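Local atomic coordinates of pentafunctional AROM polypeptide (Schizosaccharomyces pombe, PDB entry 5SWV), a protein that catalyses five consecutive steps of the shikimate pathway when full length, the fragment here comprising its dehydroquinate dehydratase and shikimate dehydrogenase parts. Residues Y164-I168 with S193-P197; L183-R187 with I199-M203; G472-A478 with W495-G500; L501-R506 with F522-Y526. One frame throughout, in Å; residues are numbered along the deposited sequence.

Contact 1: Y164-I168 with S193-P197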
loop_
_atom_site.group_PDB
_atom_site.type_symbol
_atom_site.label_atom_id
_atom_site.label_comp_id
_atom_site.label_asym_id
_atom_site.label_seq_id
_atom_site.Cartn_x
_atom_site.Cartn_y
_atom_site.Cartn_z
ATOM N N TYR A 164 3.595 3.970 29.547
ATOM C CA TYR A 164 2.824 3.056 28.719
ATOM C C TYR A 164 3.036 3.160 27.197
ATOM O O TYR A 164 2.716 2.220 26.474
ATOM C CB TYR A 164 1.341 3.289 29.017
ATOM C CG TYR A 164 0.989 3.296 30.495
ATOM C CD1 TYR A 164 1.112 2.131 31.259
ATOM C CD2 TYR A 164 0.525 4.455 31.135
ATOM C CE1 TYR A 164 0.792 2.114 32.605
ATOM C CE2 TYR A 164 0.192 4.438 32.487
ATOM C CZ TYR A 164 0.339 3.259 33.206
ATOM O OH TYR A 164 0.047 3.190 34.535
ATOM N N ALA A 165 3.565 4.276 26.704
ATOM C CA ALA A 165 3.391 4.628 25.282
ATOM C C ALA A 165 4.341 3.959 24.306
ATOM O O ALA A 165 5.519 3.888 24.560
ATOM C CB ALA A 165 3.514 6.128 25.111
ATOM N N ASP A 166 3.821 3.509 23.176
ATOM C CA ASP A 166 4.649 3.247 21.998
ATOM C C ASP A 166 4.749 4.489 21.088
ATOM O O ASP A 166 5.733 4.652 20.360
ATOM C CB ASP A 166 4.081 2.075 21.197
ATOM C CG ASP A 166 4.086 0.788 21.978
ATOM O OD1 ASP A 166 5.171 0.203 22.134
ATOM O OD2 ASP A 166 3.011 0.352 22.437
ATOM N N VAL A 167 3.696 5.308 21.080
ATOM C CA VAL A 167 3.658 6.589 20.374
ATOM C C VAL A 167 2.928 7.580 21.267
ATOM O O VAL A 167 2.041 7.177 22.019
ATOM C CB VAL A 167 2.883 6.488 19.042
ATOM C CG1 VAL A 167 2.870 7.842 18.308
ATOM C CG2 VAL A 167 3.457 5.373 18.172
ATOM N N ILE A 168 3.297 8.860 21.203
ATOM C CA ILE A 168 2.577 9.895 21.949
ATOM C C ILE A 168 2.019 10.875 20.944
ATOM O O ILE A 168 2.702 11.274 20.016
ATOM C CB ILE A 168 3.460 10.611 22.973
ATOM C CG1 ILE A 168 3.965 9.607 24.016
ATOM C CG2 ILE A 168 2.675 11.720 23.661
ATOM C CD1 ILE A 168 4.914 10.181 25.056
ATOM N N SER A 193 15.236 15.114 24.321
ATOM C CA SER A 193 15.190 14.536 25.657
ATOM C C SER A 193 14.527 13.166 25.756
ATOM O O SER A 193 14.502 12.603 26.842
ATOM C CB SER A 193 14.434 15.478 26.582
ATOM O OG SER A 193 13.040 15.334 26.377
ATOM N N MET A 194 13.976 12.646 24.657
ATOM C CA MET A 194 13.181 11.408 24.685
ATOM C C MET A 194 13.050 10.812 23.291
ATOM O O MET A 194 13.041 11.552 22.318
ATOM C CB MET A 194 11.801 11.712 25.255
ATOM C CG MET A 194 10.663 10.931 24.626
ATOM S SD MET A 194 9.118 11.799 24.798
ATOM C CE MET A 194 8.494 11.830 23.114
ATOM N N ASP A 195 12.885 9.493 23.204
ATOM C CA ASP A 195 12.854 8.788 21.905
ATOM C C ASP A 195 11.625 7.872 21.651
ATOM O O ASP A 195 11.658 6.983 20.799
ATOM C CB ASP A 195 14.151 7.988 21.742
ATOM C CG ASP A 195 14.283 6.868 22.780
ATOM O OD1 ASP A 195 13.543 6.889 23.807
ATOM O OD2 ASP A 195 15.130 5.967 22.560
ATOM N N ILE A 196 10.555 8.084 22.397
ATOM C CA ILE A 196 9.252 7.593 22.003
ATOM C C ILE A 196 8.870 8.464 20.813
ATOM O O ILE A 196 9.051 9.674 20.872
ATOM C CB ILE A 196 8.215 7.788 23.132
ATOM C CG1 ILE A 196 8.624 7.009 24.394
ATOM C CG2 ILE A 196 6.816 7.386 22.675
ATOM C CD1 ILE A 196 8.352 7.760 25.690
ATOM N N PRO A 197 8.373 7.870 19.723
ATOM C CA PRO A 197 7.980 8.713 18.589
ATOM C C PRO A 197 6.767 9.579 18.897
ATOM O O PRO A 197 5.911 9.192 19.700
ATOM C CB PRO A 197 7.671 7.716 17.472
ATOM C CG PRO A 197 7.541 6.395 18.139
ATOM C CD PRO A 197 8.359 6.444 19.385
#
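I196 supplies the apolar centre of this contact. Its CB points toward the 164-168 segment, and its CG2 methyl settles among A165, V167 and I168, 4.3 Å from A165 CB, 4.0 Å from V167 CA and 3.9 Å from I168 CG1. I168 extends this patch, because its side chain leaves the backbone sideways but reaches back at its tip, where I168 CD1 lies 4.4 Å from M194 CE. Next to I196, the P197 ring lies against the backbone at the start of the strand: P197 CD is 3.3 Å from D166 O, and P197 CG is 4.2 Å from V167 CG2. F216 also touches the side chains of V167 and P197. At the polar edge the two backbones join. I168 N donates a nearly straight hydrogen bond to P197 O (3.0 Å, 164°), and V167 CA makes a CA-H...O contact of 3.5 Å with the same oxygen. The CB of D166 points away from 193-197, and its carboxylate forms a salt bridge with K130 and accepts a hydrogen bond from L135 N. The bond from I168 to P197 opens the parallel pairing that I168 continues with I199, and the loop after helix 177-193 is already in register with strand 167-173 just before strand 198-203 begins. This is the return of a beta-alpha-beta crossover in the parallel barrel of a type I dehydroquinase, a TIM-barrel enzyme.

Contact 2: L183-R187 with I199-M203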
loop_
_atom_site.group_PDB
_atom_site.type_symbol
_atom_site.label_atom_id
_atom_site.label_comp_id
_atom_site.label_asym_id
_atom_site.label_seq_id
_atom_site.Cartn_x
_atom_site.Cartn_y
_atom_site.Cartn_z
ATOM N N LEU A 183 5.243 25.537 18.924
ATOM C CA LEU A 183 5.111 24.102 18.832
ATOM C C LEU A 183 6.360 23.455 18.230
ATOM O O LEU A 183 6.802 22.432 18.734
ATOM C CB LEU A 183 3.851 23.736 18.049
ATOM C CG LEU A 183 3.544 22.253 17.881
ATOM C CD1 LEU A 183 2.057 22.012 17.707
ATOM C CD2 LEU A 183 4.312 21.649 16.718
ATOM N N GLU A 184 6.935 24.038 17.177
ATOM C CA GLU A 184 8.190 23.519 16.607
ATOM C C GLU A 184 9.382 23.619 17.565
ATOM O O GLU A 184 10.190 22.698 17.631
ATOM C CB GLU A 184 8.547 24.203 15.282
ATOM C CG GLU A 184 7.570 23.990 14.122
ATOM C CD GLU A 184 7.179 22.540 13.874
ATOM O OE1 GLU A 184 8.080 21.668 13.815
ATOM O OE2 GLU A 184 5.951 22.287 13.732
ATOM N N GLU A 185 9.494 24.726 18.292
ATOM C CA GLU A 185 10.465 24.833 19.399
ATOM C C GLU A 185 10.301 23.678 20.369
ATOM O O GLU A 185 11.275 23.001 20.707
ATOM C CB GLU A 185 10.300 26.143 20.165
ATOM C CG GLU A 185 11.096 27.282 19.568
ATOM C CD GLU A 185 10.443 28.658 19.744
ATOM O OE1 GLU A 185 9.622 28.872 20.683
ATOM O OE2 GLU A 185 10.769 29.546 18.920
ATOM N N PHE A 186 9.056 23.467 20.793
ATOM C CA PHE A 186 8.712 22.370 21.675
ATOM C C PHE A 186 9.102 21.021 21.056
ATOM O O PHE A 186 9.761 20.223 21.701
ATOM C CB PHE A 186 7.219 22.412 22.037
ATOM C CG PHE A 186 6.780 21.280 22.934
ATOM C CD1 PHE A 186 6.887 21.389 24.316
ATOM C CD2 PHE A 186 6.281 20.097 22.396
ATOM C CE1 PHE A 186 6.500 20.347 25.146
ATOM C CE2 PHE A 186 5.900 19.048 23.220
ATOM C CZ PHE A 186 6.008 19.174 24.597
ATOM N N ARG A 187 8.723 20.785 19.803
ATOM C CA ARG A 187 9.090 19.559 19.124
ATOM C C ARG A 187 10.586 19.304 19.226
ATOM O O ARG A 187 10.992 18.177 19.507
ATOM C CB ARG A 187 8.652 19.574 17.658
ATOM C CG ARG A 187 9.349 18.531 16.799
ATOM C CD ARG A 187 8.495 17.927 15.708
ATOM N NE ARG A 187 7.492 18.821 15.127
ATOM C CZ ARG A 187 6.255 18.457 14.750
ATOM N NH1 ARG A 187 5.812 17.213 14.899
ATOM N NH2 ARG A 187 5.427 19.357 14.222
ATOM N N ILE A 199 3.608 12.251 17.533
ATOM C CA ILE A 199 2.680 12.976 16.655
ATOM C C ILE A 199 2.322 14.278 17.374
ATOM O O ILE A 199 1.870 14.254 18.508
ATOM C CB ILE A 199 1.381 12.187 16.390
ATOM C CG1 ILE A 199 1.677 10.759 15.931
ATOM C CG2 ILE A 199 0.534 12.884 15.331
ATOM C CD1 ILE A 199 0.441 9.888 15.836
ATOM N N LEU A 200 2.490 15.402 16.695
ATOM C CA LEU A 200 2.390 16.708 17.329
ATOM C C LEU A 200 1.975 17.788 16.343
ATOM O O LEU A 200 2.659 18.030 15.363
ATOM C CB LEU A 200 3.737 17.046 17.939
ATOM C CG LEU A 200 3.916 18.397 18.629
ATOM C CD1 LEU A 200 3.049 18.462 19.876
ATOM C CD2 LEU A 200 5.386 18.634 18.969
ATOM N N PHE A 201 0.846 18.430 16.617
ATOM C CA PHE A 201 0.318 19.512 15.780
ATOM C C PHE A 201 -0.784 20.267 16.503
ATOM O O PHE A 201 -1.165 19.910 17.608
ATOM C CB PHE A 201 -0.215 18.976 14.451
ATOM C CG PHE A 201 -1.328 17.988 14.588
ATOM C CD1 PHE A 201 -1.058 16.638 14.816
ATOM C CD2 PHE A 201 -2.651 18.380 14.439
ATOM C CE1 PHE A 201 -2.089 15.710 14.919
ATOM C CE2 PHE A 201 -3.689 17.451 14.531
ATOM C CZ PHE A 201 -3.405 16.120 14.786
ATOM N N ASN A 202 -1.257 21.336 15.869
ATOM C CA ASN A 202 -2.384 22.107 16.341
ATOM C C ASN A 202 -3.512 21.940 15.355
ATOM O O ASN A 202 -3.316 22.101 14.140
ATOM C CB ASN A 202 -2.041 23.584 16.437
ATOM C CG ASN A 202 -0.942 23.866 17.448
ATOM O OD1 ASN A 202 -0.998 23.402 18.584
ATOM N ND2 ASN A 202 0.057 24.638 17.043
ATOM N N MET A 203 -4.688 21.605 15.878
ATOM C CA MET A 203 -5.901 21.659 15.085
ATOM C C MET A 203 -6.388 23.107 14.999
ATOM O O MET A 203 -5.811 24.005 15.625
ATOM C CB MET A 203 -6.953 20.694 15.628
ATOM C CG MET A 203 -7.532 20.994 17.006
ATOM S SD MET A 203 -8.677 19.732 17.642
ATOM C CE MET A 203 -7.931 18.192 17.139
#
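Helix-on-strand packing within a beta-alpha-beta unit of the TIM barrel defines this contact: helix 177-193 lies against strand 198-203, the strand that follows it. The segments run almost antiparallel (169°), their axes 9.3 Å apart, as expected when a helix carries the chain back between parallel strands. L200 is central to the packing, its CB directed toward the helix and its side chain meeting three there. L200 CG lies 3.8 Å from L183 CD2, while L200 CD2 approaches F186 CD2 at the ring edge (3.8 Å) and R187 CB (3.6 Å). F201 points away from the helix, to the other face of the strand. L183 reaches along the strand, its CD1 3.4 Å from N202 ND2, an amide that hydrogen-bonds to N180. W148 packs on L183, F186 and L200. R187 forms a salt bridge with E184 one turn earlier (NH2 to OE2, 3.0 Å) and hydrogen-bonds through NH1 to N214 OD1; R187 NH1 and NH2 each make a weak 3.3 Å hydrogen bond to L200 O.

Contact 3: G472-A478 with W495-G500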
loop_
_atom_site.group_PDB
_atom_site.type_symbol
_atom_site.label_atom_id
_atom_site.label_comp_id
_atom_site.label_asym_id
_atom_site.label_seq_id
_atom_site.Cartn_x
_atom_site.Cartn_y
_atom_site.Cartn_z
ATOM N N GLY A 472 -12.556 -17.455 -9.369
ATOM C CA GLY A 472 -11.233 -17.740 -9.926
ATOM C C GLY A 472 -10.844 -16.688 -10.936
ATOM O O GLY A 472 -11.703 -16.206 -11.663
ATOM N N VAL A 473 -9.558 -16.334 -10.983
ATOM C CA VAL A 473 -9.081 -15.211 -11.817
ATOM C C VAL A 473 -8.092 -15.691 -12.876
ATOM O O VAL A 473 -7.190 -16.477 -12.583
ATOM C CB VAL A 473 -8.419 -14.092 -10.969
ATOM C CG1 VAL A 473 -7.902 -12.951 -11.846
ATOM C CG2 VAL A 473 -9.385 -13.565 -9.916
ATOM N N PHE A 474 -8.293 -15.204 -14.100
ATOM C CA PHE A 474 -7.407 -15.444 -15.233
ATOM C C PHE A 474 -6.730 -14.142 -15.604
ATOM O O PHE A 474 -7.406 -13.125 -15.753
ATOM C CB PHE A 474 -8.227 -15.915 -16.418
ATOM C CG PHE A 474 -7.443 -16.023 -17.687
ATOM C CD1 PHE A 474 -6.773 -17.197 -18.006
ATOM C CD2 PHE A 474 -7.377 -14.961 -18.573
ATOM C CE1 PHE A 474 -6.042 -17.306 -19.181
ATOM C CE2 PHE A 474 -6.648 -15.063 -19.749
ATOM C CZ PHE A 474 -5.976 -16.232 -20.051
ATOM N N LEU A 475 -5.412 -14.177 -15.780
ATOM C CA LEU A 475 -4.647 -12.999 -16.211
ATOM C C LEU A 475 -3.838 -13.301 -17.467
ATOM O O LEU A 475 -3.082 -14.258 -17.494
ATOM C CB LEU A 475 -3.698 -12.552 -15.099
ATOM C CG LEU A 475 -2.675 -11.463 -15.438
ATOM C CD1 LEU A 475 -3.364 -10.175 -15.833
ATOM C CD2 LEU A 475 -1.772 -11.223 -14.248
ATOM N N ASP A 476 -3.970 -12.476 -18.493
ATOM C CA ASP A 476 -3.118 -12.590 -19.668
ATOM C C ASP A 476 -2.165 -11.422 -19.638
ATOM O O ASP A 476 -2.611 -10.294 -19.529
ATOM C CB ASP A 476 -3.959 -12.547 -20.943
ATOM C CG ASP A 476 -3.199 -13.016 -22.170
ATOM O OD1 ASP A 476 -1.992 -12.721 -22.287
ATOM O OD2 ASP A 476 -3.823 -13.666 -23.037
ATOM N N MET A 477 -0.867 -11.687 -19.752
ATOM C CA MET A 477 0.149 -10.637 -19.730
ATOM C C MET A 477 0.348 -9.892 -21.036
ATOM O O MET A 477 1.046 -8.883 -21.046
ATOM C CB MET A 477 1.488 -11.204 -19.287
ATOM C CG MET A 477 1.468 -11.689 -17.859
ATOM S SD MET A 477 1.062 -10.352 -16.736
ATOM C CE MET A 477 2.564 -9.366 -16.812
ATOM N N ALA A 478 -0.253 -10.358 -22.125
ATOM C CA ALA A 478 -0.201 -9.615 -23.386
ATOM C C ALA A 478 -1.339 -8.580 -23.510
ATOM O O ALA A 478 -2.473 -8.785 -23.028
ATOM C CB ALA A 478 -0.210 -10.576 -24.565
ATOM N N TRP A 495 -14.598 -17.145 -16.178
ATOM C CA TRP A 495 -13.493 -16.656 -15.364
ATOM C C TRP A 495 -13.619 -15.151 -15.231
ATOM O O TRP A 495 -14.100 -14.483 -16.151
ATOM C CB TRP A 495 -12.134 -16.998 -15.978
ATOM C CG TRP A 495 -11.711 -18.425 -15.798
ATOM C CD1 TRP A 495 -12.094 -19.490 -16.540
ATOM C CD2 TRP A 495 -10.792 -18.926 -14.828
ATOM N NE1 TRP A 495 -11.483 -20.630 -16.094
ATOM C CE2 TRP A 495 -10.670 -20.312 -15.043
ATOM C CE3 TRP A 495 -10.051 -18.335 -13.800
ATOM C CZ2 TRP A 495 -9.850 -21.129 -14.259
ATOM C CZ3 TRP A 495 -9.226 -19.144 -13.018
ATOM C CH2 TRP A 495 -9.139 -20.532 -13.251
ATOM N N LYS A 496 -13.192 -14.643 -14.075
ATOM C CA LYS A 496 -12.974 -13.215 -13.852
ATOM C C LYS A 496 -11.654 -12.907 -14.558
ATOM O O LYS A 496 -10.641 -13.492 -14.214
ATOM C CB LYS A 496 -12.887 -12.946 -12.337
ATOM C CG LYS A 496 -13.300 -11.557 -11.837
ATOM C CD LYS A 496 -13.631 -11.632 -10.332
ATOM C CE LYS A 496 -14.269 -10.358 -9.762
ATOM N NZ LYS A 496 -13.287 -9.407 -9.152
ATOM N N CYS A 497 -11.663 -12.045 -15.574
ATOM C CA CYS A 497 -10.487 -11.851 -16.441
ATOM C C CYS A 497 -9.825 -10.495 -16.282
ATOM O O CYS A 497 -10.506 -9.489 -16.117
ATOM C CB CYS A 497 -10.873 -12.014 -17.902
ATOM S SG CYS A 497 -11.386 -13.689 -18.297
ATOM N N CYS A 498 -8.493 -10.498 -16.362
ATOM C CA CYS A 498 -7.666 -9.298 -16.336
ATOM C C CYS A 498 -6.706 -9.307 -17.501
ATOM O O CYS A 498 -6.277 -10.372 -17.941
ATOM C CB CYS A 498 -6.850 -9.254 -15.063
ATOM S SG CYS A 498 -7.850 -9.372 -13.588
ATOM N N ASN A 499 -6.343 -8.117 -17.973
ATOM C CA ASN A 499 -5.471 -7.983 -19.135
ATOM C C ASN A 499 -4.116 -7.419 -18.772
ATOM O O ASN A 499 -3.920 -6.926 -17.661
ATOM C CB ASN A 499 -6.152 -7.172 -20.257
ATOM C CG ASN A 499 -6.283 -5.679 -19.958
ATOM O OD1 ASN A 499 -6.049 -5.186 -18.844
ATOM N ND2 ASN A 499 -6.672 -4.948 -20.986
ATOM N N GLY A 500 -3.196 -7.491 -19.728
ATOM C CA GLY A 500 -1.804 -7.121 -19.510
ATOM C C GLY A 500 -1.582 -5.638 -19.333
ATOM O O GLY A 500 -0.581 -5.213 -18.778
#
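W495 brings its indole obliquely up to the start of strand 472-476, with CE3 3.4 Å from G472 C and 4.0 Å from F474 CB, and CZ3 3.4 Å from V473 O. A CB at G472 would sit tightly against the ring. Strands 472-476 and 496-498 pair in parallel through four backbone hydrogen bonds: K496 N to G472 O (3.2 Å), F474 N to K496 O (2.9 Å), C498 N to F474 O (2.9 Å) and D476 N to C498 O (3.2 Å). V473 and L475 meet C498 on one face, with L475 CD1 3.7 Å from C498 CB; on the other, C497 SG lies obliquely beside the F474 ring, 5.3 Å from its centroid. D476 OD1 accepts from A478 N (2.9 Å) in an Asx turn, and G500 CA lies 3.7 Å from M477 O, where a side chain would clash. N499 N-caps helix 500-516 through E502 N. With helix 485-492, which packs on F474, the two strands form a beta-alpha-beta unit at the edge of the six-stranded parallel sheet, a Rossmann-like arrangement as in shikimate dehydrogenase nucleotide-binding domains; strand 472-476 lies between 496-498 and 440-445, and F361 of helix 353-364 touches V473 and L475.

Contact 4: L501-R506 with F522-Y526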
loop_
_atom_site.group_PDB
_atom_site.type_symbol
_atom_site.label_atom_id
_atom_site.label_comp_id
_atom_site.label_asym_id
_atom_site.label_seq_id
_atom_site.Cartn_x
_atom_site.Cartn_y
_atom_site.Cartn_z
ATOM N N LEU A 501 -2.517 -4.845 -19.814
ATOM C CA LEU A 501 -2.452 -3.412 -19.596
ATOM C C LEU A 501 -2.669 -3.081 -18.118
ATOM O O LEU A 501 -1.955 -2.254 -17.549
ATOM C CB LEU A 501 -3.472 -2.709 -20.489
ATOM C CG LEU A 501 -3.332 -1.192 -20.651
ATOM C CD1 LEU A 501 -1.876 -0.775 -20.896
ATOM C CD2 LEU A 501 -4.255 -0.710 -21.776
ATOM N N GLU A 502 -3.627 -3.758 -17.490
ATOM C CA GLU A 502 -3.793 -3.617 -16.058
ATOM C C GLU A 502 -2.486 -3.911 -15.320
ATOM O O GLU A 502 -2.071 -3.132 -14.473
ATOM C CB GLU A 502 -4.917 -4.498 -15.527
ATOM C CG GLU A 502 -4.893 -4.602 -14.010
ATOM C CD GLU A 502 -6.183 -5.065 -13.414
ATOM O OE1 GLU A 502 -7.082 -5.470 -14.173
ATOM O OE2 GLU A 502 -6.273 -5.025 -12.171
ATOM N N ALA A 503 -1.846 -5.026 -15.641
ATOM C CA ALA A 503 -0.587 -5.372 -14.988
ATOM C C ALA A 503 0.498 -4.344 -15.219
ATOM O O ALA A 503 1.196 -3.985 -14.284
ATOM C CB ALA A 503 -0.098 -6.733 -15.439
ATOM N N LEU A 504 0.636 -3.884 -16.458
ATOM C CA LEU A 504 1.596 -2.816 -16.800
ATOM C C LEU A 504 1.364 -1.562 -15.954
ATOM O O LEU A 504 2.316 -0.945 -15.469
ATOM C CB LEU A 504 1.512 -2.425 -18.285
ATOM C CG LEU A 504 2.709 -1.619 -18.865
ATOM C CD1 LEU A 504 2.852 -2.006 -20.336
ATOM C CD2 LEU A 504 2.694 -0.071 -18.721
ATOM N N VAL A 505 0.100 -1.194 -15.783
ATOM C CA VAL A 505 -0.234 -0.031 -14.986
ATOM C C VAL A 505 0.156 -0.217 -13.533
ATOM O O VAL A 505 0.701 0.705 -12.929
ATOM C CB VAL A 505 -1.723 0.327 -15.110
ATOM C CG1 VAL A 505 -2.162 1.308 -14.023
ATOM C CG2 VAL A 505 -1.980 0.917 -16.487
ATOM N N ARG A 506 -0.105 -1.396 -12.983
ATOM C CA ARG A 506 0.252 -1.676 -11.595
ATOM C C ARG A 506 1.768 -1.804 -11.344
ATOM O O ARG A 506 2.203 -1.556 -10.222
ATOM C CB ARG A 506 -0.518 -2.892 -11.079
ATOM C CG ARG A 506 -2.035 -2.699 -11.079
ATOM C CD ARG A 506 -2.765 -3.756 -10.253
ATOM N NE ARG A 506 -4.232 -3.769 -10.411
ATOM C CZ ARG A 506 -5.108 -3.013 -9.731
ATOM N NH1 ARG A 506 -4.726 -2.115 -8.831
ATOM N NH2 ARG A 506 -6.401 -3.159 -9.964
ATOM N N PHE A 522 -5.634 3.280 -8.829
ATOM C CA PHE A 522 -5.506 2.562 -10.086
ATOM C C PHE A 522 -6.470 3.084 -11.143
ATOM O O PHE A 522 -6.049 3.370 -12.245
ATOM C CB PHE A 522 -5.710 1.071 -9.872
ATOM C CG PHE A 522 -5.895 0.289 -11.147
ATOM C CD1 PHE A 522 -4.802 -0.196 -11.844
ATOM C CD2 PHE A 522 -7.174 0.031 -11.642
ATOM C CE1 PHE A 522 -4.978 -0.920 -13.012
ATOM C CE2 PHE A 522 -7.357 -0.690 -12.809
ATOM C CZ PHE A 522 -6.257 -1.169 -13.494
ATOM N N ASP A 523 -7.747 3.210 -10.794
ATOM C CA ASP A 523 -8.811 3.529 -11.763
ATOM C C ASP A 523 -8.573 4.760 -12.634
ATOM O O ASP A 523 -8.613 4.661 -13.858
ATOM C CB ASP A 523 -10.156 3.707 -11.052
ATOM C CG ASP A 523 -10.810 2.392 -10.664
ATOM O OD1 ASP A 523 -10.274 1.288 -10.945
ATOM O OD2 ASP A 523 -11.905 2.487 -10.071
ATOM N N ALA A 524 -8.344 5.913 -12.005
ATOM C CA ALA A 524 -8.152 7.172 -12.742
ATOM C C ALA A 524 -6.838 7.211 -13.505
ATOM O O ALA A 524 -6.749 7.858 -14.542
ATOM C CB ALA A 524 -8.256 8.375 -11.820
ATOM N N VAL A 525 -5.822 6.521 -13.003
ATOM C CA VAL A 525 -4.545 6.457 -13.696
ATOM C C VAL A 525 -4.666 5.558 -14.923
ATOM O O VAL A 525 -4.086 5.849 -15.964
ATOM C CB VAL A 525 -3.423 5.952 -12.781
ATOM C CG1 VAL A 525 -2.123 5.829 -13.552
ATOM C CG2 VAL A 525 -3.210 6.907 -11.616
ATOM N N TYR A 526 -5.419 4.472 -14.786
ATOM C CA TYR A 526 -5.711 3.566 -15.892
ATOM C C TYR A 526 -6.549 4.265 -16.979
ATOM O O TYR A 526 -6.278 4.094 -18.161
ATOM C CB TYR A 526 -6.397 2.289 -15.345
ATOM C CG TYR A 526 -6.758 1.252 -16.378
ATOM C CD1 TYR A 526 -7.960 1.336 -17.092
ATOM C CD2 TYR A 526 -5.908 0.189 -16.649
ATOM C CE1 TYR A 526 -8.298 0.404 -18.054
ATOM C CE2 TYR A 526 -6.242 -0.760 -17.611
ATOM C CZ TYR A 526 -7.438 -0.644 -18.307
ATOM O OH TYR A 526 -7.771 -1.575 -19.246
#
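A cation-pi stack joins the two helices. The R506 guanidinium lies flat on the F522 ring, with planes at 14° and R506 CZ 3.8 Å from the ring centroid. Within helix 500-516 the same arginine forms a salt bridge with E502: E502, one turn before R506, accepts through OE2 from R506 NE (3.0 Å) and R506 NH2 (2.9 Å). Apolar packing makes up most of the rest. V505 points toward helix 522-530 and touches both aromatic rings, its CG1 3.7 Å from F522 CE1 and its CG2 4.0 Å from Y526 CD2. E502 CG lies 3.7 Å from F522 CZ, and L501 CG lies 4.2 Å from Y526 CE2. The segment axes cross at 109° and approach to 10.6 Å, a separation filled by the two aromatic rings, V505 and R506. Beyond the interface, A524 and V525 pack on helix 266-277. Helices 500-516 and 522-530 thus form a steeply crossed pair at the C-terminal end of the shikimate dehydrogenase fold.

Overall arrangement
The four contacts fall into two pairs on opposite sides of the chain's centre. Contacts 1 and 2 have centres 14 Å apart in the dehydroquinase barrel and interleave along the chain; they meet where I199 N approaches I168 O at 2.8 Å, probably an interstrand hydrogen bond. Contacts 3 and 4, also 14 Å apart, belong to the shikimate dehydrogenase part and are linked along the chain, helix 500-516 following strand 496-498. They touch where N499 ND2 lies 4.0 Å from Y526 OH and M477 CE 4.0 Å from A503 CB. Between the pairs, centres are 39 to 49 Å apart, and even contacts 2 and 4 keep nearest atoms about 26 Å apart, consistent with separate catalytic domains.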